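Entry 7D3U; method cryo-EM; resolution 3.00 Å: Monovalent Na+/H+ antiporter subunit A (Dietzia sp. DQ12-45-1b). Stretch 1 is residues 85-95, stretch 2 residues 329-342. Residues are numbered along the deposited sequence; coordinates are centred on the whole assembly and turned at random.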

# COMPACT_ATOMS: atom_id res chain seq x y z
N ALA B 85 13.27 -34.66 34.68
CA ALA B 85 14.31 -35.67 34.67
C ALA B 85 13.72 -37.07 34.66
O ALA B 85 14.18 -37.94 33.91
CB ALA B 85 15.23 -35.49 35.88
N VAL B 86 12.70 -37.32 35.49
CA VAL B 86 12.12 -38.65 35.51
C VAL B 86 11.40 -38.94 34.20
O VAL B 86 11.38 -40.09 33.73
CB VAL B 86 11.20 -38.82 36.74
CG1 VAL B 86 10.48 -40.16 36.71
CG2 VAL B 86 11.99 -38.66 38.01
N VAL B 87 10.85 -37.91 33.55
CA VAL B 87 10.19 -38.13 32.27
C VAL B 87 11.21 -38.39 31.18
O VAL B 87 10.96 -39.18 30.26
CB VAL B 87 9.27 -36.94 31.94
CG1 VAL B 87 8.98 -36.89 30.46
CG2 VAL B 87 7.98 -37.05 32.72
N MET B 88 12.39 -37.77 31.26
CA MET B 88 13.45 -38.10 30.32
C MET B 88 13.93 -39.53 30.52
O MET B 88 14.16 -40.27 29.55
CB MET B 88 14.62 -37.13 30.46
CG MET B 88 14.28 -35.71 30.09
SD MET B 88 13.33 -35.60 28.57
CE MET B 88 12.85 -33.88 28.67
N ALA B 89 14.10 -39.94 31.78
CA ALA B 89 14.51 -41.31 32.07
C ALA B 89 13.47 -42.32 31.59
O ALA B 89 13.83 -43.44 31.21
CB ALA B 89 14.77 -41.48 33.56
N TYR B 90 12.20 -41.95 31.62
CA TYR B 90 11.15 -42.84 31.13
C TYR B 90 11.07 -42.83 29.61
O TYR B 90 10.84 -43.87 28.99
CB TYR B 90 9.81 -42.44 31.75
CG TYR B 90 8.60 -42.96 31.03
CD1 TYR B 90 8.11 -44.23 31.27
CD2 TYR B 90 7.92 -42.17 30.12
CE1 TYR B 90 7.00 -44.71 30.62
CE2 TYR B 90 6.81 -42.63 29.46
CZ TYR B 90 6.35 -43.90 29.71
OH TYR B 90 5.24 -44.37 29.06
N SER B 91 11.27 -41.67 28.99
CA SER B 91 11.18 -41.54 27.54
C SER B 91 12.38 -42.13 26.83
O SER B 91 12.29 -42.44 25.64
CB SER B 91 11.04 -40.07 27.16
OG SER B 91 11.00 -39.93 25.75
N SER B 92 13.51 -42.29 27.53
CA SER B 92 14.65 -42.96 26.91
C SER B 92 14.33 -44.41 26.57
O SER B 92 14.93 -44.98 25.66
CB SER B 92 15.87 -42.89 27.82
OG SER B 92 16.95 -43.58 27.24
N ARG B 93 13.39 -45.02 27.30
CA ARG B 93 12.94 -46.37 27.00
C ARG B 93 11.55 -46.42 26.38
O ARG B 93 11.20 -47.46 25.80
CB ARG B 93 12.94 -47.22 28.28
CG ARG B 93 14.30 -47.76 28.67
CD ARG B 93 15.06 -48.28 27.46
NE ARG B 93 16.48 -48.43 27.74
CZ ARG B 93 17.43 -48.39 26.81
NH1 ARG B 93 18.70 -48.54 27.15
NH2 ARG B 93 17.10 -48.19 25.54
N TYR B 94 10.77 -45.35 26.47
CA TYR B 94 9.44 -45.35 25.86
C TYR B 94 9.53 -45.22 24.35
O TYR B 94 8.87 -45.97 23.61
CB TYR B 94 8.60 -44.22 26.44
CG TYR B 94 7.38 -43.88 25.62
CD1 TYR B 94 6.20 -44.61 25.76
CD2 TYR B 94 7.40 -42.85 24.70
CE1 TYR B 94 5.09 -44.30 25.01
CE2 TYR B 94 6.29 -42.54 23.94
CZ TYR B 94 5.14 -43.27 24.10
OH TYR B 94 4.03 -42.97 23.35
N LEU B 95 10.32 -44.28 23.86
CA LEU B 95 10.41 -44.03 22.43
C LEU B 95 10.94 -45.25 21.69
O LEU B 95 11.67 -46.08 22.26
CB LEU B 95 11.31 -42.82 22.15
CG LEU B 95 10.88 -41.48 22.74
CD1 LEU B 95 11.82 -40.38 22.29
CD2 LEU B 95 9.46 -41.16 22.33
N LYS B 329 0.14 -37.98 39.20
CA LYS B 329 -0.32 -37.90 37.82
C LYS B 329 0.80 -38.23 36.85
O LYS B 329 0.57 -38.90 35.83
CB LYS B 329 -0.89 -36.51 37.53
CG LYS B 329 -1.56 -36.41 36.18
CD LYS B 329 -2.81 -37.25 36.14
CE LYS B 329 -3.80 -36.82 37.20
NZ LYS B 329 -4.96 -37.74 37.28
N SER B 330 2.02 -37.77 37.14
CA SER B 330 3.17 -38.16 36.32
C SER B 330 3.35 -39.67 36.32
O SER B 330 3.54 -40.28 35.26
CB SER B 330 4.43 -37.46 36.82
OG SER B 330 5.59 -38.07 36.29
N SER B 331 3.29 -40.28 37.50
CA SER B 331 3.46 -41.73 37.55
C SER B 331 2.31 -42.46 36.87
O SER B 331 2.53 -43.49 36.23
CB SER B 331 3.61 -42.19 39.00
OG SER B 331 2.39 -42.70 39.49
N LEU B 332 1.09 -41.93 36.98
CA LEU B 332 -0.05 -42.55 36.30
C LEU B 332 0.10 -42.49 34.79
O LEU B 332 -0.19 -43.47 34.09
CB LEU B 332 -1.34 -41.87 36.73
CG LEU B 332 -2.07 -42.50 37.91
CD1 LEU B 332 -3.42 -41.84 38.09
CD2 LEU B 332 -2.23 -43.99 37.69
N PHE B 333 0.55 -41.35 34.27
CA PHE B 333 0.75 -41.23 32.83
C PHE B 333 1.85 -42.17 32.36
O PHE B 333 1.70 -42.86 31.34
CB PHE B 333 1.09 -39.79 32.47
CG PHE B 333 -0.09 -38.99 32.04
CD1 PHE B 333 -0.80 -39.35 30.91
CD2 PHE B 333 -0.50 -37.90 32.77
CE1 PHE B 333 -1.89 -38.62 30.52
CE2 PHE B 333 -1.59 -37.16 32.38
CZ PHE B 333 -2.29 -37.52 31.25
N MET B 334 2.97 -42.22 33.09
CA MET B 334 4.05 -43.10 32.68
C MET B 334 3.64 -44.57 32.79
O MET B 334 4.08 -45.39 31.98
CB MET B 334 5.30 -42.81 33.52
CG MET B 334 5.95 -41.48 33.17
SD MET B 334 7.44 -41.17 34.13
CE MET B 334 6.75 -41.09 35.78
N PHE B 335 2.77 -44.91 33.74
CA PHE B 335 2.32 -46.28 33.86
C PHE B 335 1.32 -46.65 32.77
O PHE B 335 1.33 -47.78 32.27
CB PHE B 335 1.72 -46.52 35.24
CG PHE B 335 2.74 -46.87 36.29
CD1 PHE B 335 3.78 -47.72 35.99
CD2 PHE B 335 2.66 -46.33 37.56
CE1 PHE B 335 4.72 -48.04 36.94
CE2 PHE B 335 3.60 -46.64 38.51
CZ PHE B 335 4.63 -47.50 38.20
N VAL B 336 0.45 -45.71 32.39
CA VAL B 336 -0.40 -45.94 31.23
C VAL B 336 0.46 -46.17 30.00
O VAL B 336 0.20 -47.08 29.19
CB VAL B 336 -1.37 -44.76 31.04
CG1 VAL B 336 -2.18 -44.94 29.76
CG2 VAL B 336 -2.30 -44.65 32.23
N GLY B 337 1.52 -45.37 29.84
CA GLY B 337 2.41 -45.57 28.71
C GLY B 337 3.09 -46.92 28.72
O GLY B 337 3.21 -47.57 27.68
N VAL B 338 3.56 -47.36 29.90
CA VAL B 338 4.27 -48.63 29.96
C VAL B 338 3.32 -49.80 29.74
O VAL B 338 3.67 -50.80 29.10
CB VAL B 338 5.05 -48.76 31.29
CG1 VAL B 338 4.14 -49.09 32.45
CG2 VAL B 338 6.12 -49.82 31.16
N VAL B 339 2.08 -49.70 30.24
CA VAL B 339 1.11 -50.77 30.02
C VAL B 339 0.56 -50.75 28.61
O VAL B 339 0.01 -51.76 28.15
CB VAL B 339 -0.03 -50.69 31.05
CG1 VAL B 339 -1.09 -51.73 30.75
CG2 VAL B 339 0.51 -50.87 32.46
N ASP B 340 0.69 -49.63 27.90
CA ASP B 340 0.34 -49.61 26.49
C ASP B 340 1.46 -50.19 25.64
O ASP B 340 1.20 -50.95 24.70
CB ASP B 340 0.02 -48.17 26.05
CG ASP B 340 -0.38 -48.07 24.59
OD1 ASP B 340 -1.43 -48.63 24.22
OD2 ASP B 340 0.37 -47.44 23.82
N HIS B 341 2.71 -49.85 25.95
CA HIS B 341 3.84 -50.32 25.16
C HIS B 341 4.23 -51.76 25.46
O HIS B 341 4.93 -52.38 24.66
CB HIS B 341 5.04 -49.40 25.36
CG HIS B 341 6.23 -49.79 24.53
ND1 HIS B 341 7.50 -49.33 24.80
CD2 HIS B 341 6.34 -50.61 23.46
CE1 HIS B 341 8.34 -49.84 23.92
NE2 HIS B 341 7.66 -50.62 23.09
N GLN B 342 3.80 -52.31 26.60
CA GLN B 342 4.11 -53.70 26.89
C GLN B 342 3.04 -54.67 26.39
O GLN B 342 3.33 -55.86 26.27
CB GLN B 342 4.31 -53.89 28.40
CG GLN B 342 5.66 -53.41 28.90
CD GLN B 342 6.82 -54.16 28.28
OE1 GLN B 342 7.89 -53.60 28.07
NE2 GLN B 342 6.61 -55.44 27.99

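Two helices that run side by side in the same direction can be held together by very few residues, and one way to do so is for a large side chain to meet a place on the partner that has none. The pair formed by residues 85-94 and 329-341 of this antiporter subunit illustrates the principle. Their axes lie at only 9° to one another, N-to-C directions nearly parallel, and come within 11.2 Å at closest approach. Each is held by its own ladder of backbone hydrogen bonds, such as Tyr 94 N to Tyr 90 O (2.9 Å) in the first and Val 338 N to Met 334 O (2.9 Å) in the second. The register repeats after one helical turn: Tyr 90 CA lies 7.3 Å from Met 334 CA, and Tyr 94 CA lies 7.4 Å from Val 338 CA. Leu 95 is the first residue to leave helical geometry, its CA-to-CB bond pointing away from the partner.

With the backbones this far apart, side chains must fill the gap, and most of the 383 Å² buried, both sides summed, involves a handful of them. Tyr 90 and Met 334 form the centre. Both CA-to-CB bonds point toward the opposing helix, and the flexible methionine, with chi1 m, chi2 t and chi3 m, fits itself against the flat ring. Met 334 CG sits over one face of the Tyr 90 ring, 3.7 Å from its centroid and 14° off the normal, a CH-pi contact. The sulfur lies more obliquely, with Met 334 SD 4.4 Å from the centroid of the Tyr 90 ring and 3.6 Å from Tyr 90 CB. An unbranched, polarizable side chain is well suited to such a surface. Its methyl end continues along the first helix, where Met 334 CE meets Val 86 CG1 at 4.0 Å; Val 87 CG2 adds a looser contact with Met 334 SD at 4.4 Å. These valines, one turn before Tyr 90 or close to it, offer compact apolar groups to a buried neighbour.

The tyrosine ring, with chi1 t, reaches across to the backbone of the second helix. Its hydroxyl arrives at Gly 337, where Tyr 90 OH is 3.1 Å from Gly 337 CA. The absence of a side chain is what makes room: an ideal CB at Gly 337 would point toward the first helix and lie 1.8 Å from Tyr 90 OH, a clash. Tyr 90 OH also comes within 3.3 Å of Met 334 O, although the geometry leaves open whether this is a hydrogen bond.

Toward the C-terminal ends the packing becomes more open. The CA-to-CB bond of Tyr 94 is sideways, but the end of its side chain comes nearer the second helix. Beside it, the CA-to-CB bond of the exposed His 341 points toward the first helix, and the side chain approaches its backbone, with His 341 ND1 3.8 Å from Tyr 94 O and His 341 CE1 4.2 Å from Arg 93 O. A polar ring suits this solvent-accessible position. Taken together, the contacts are mostly close packing around Tyr 90 and Met 334.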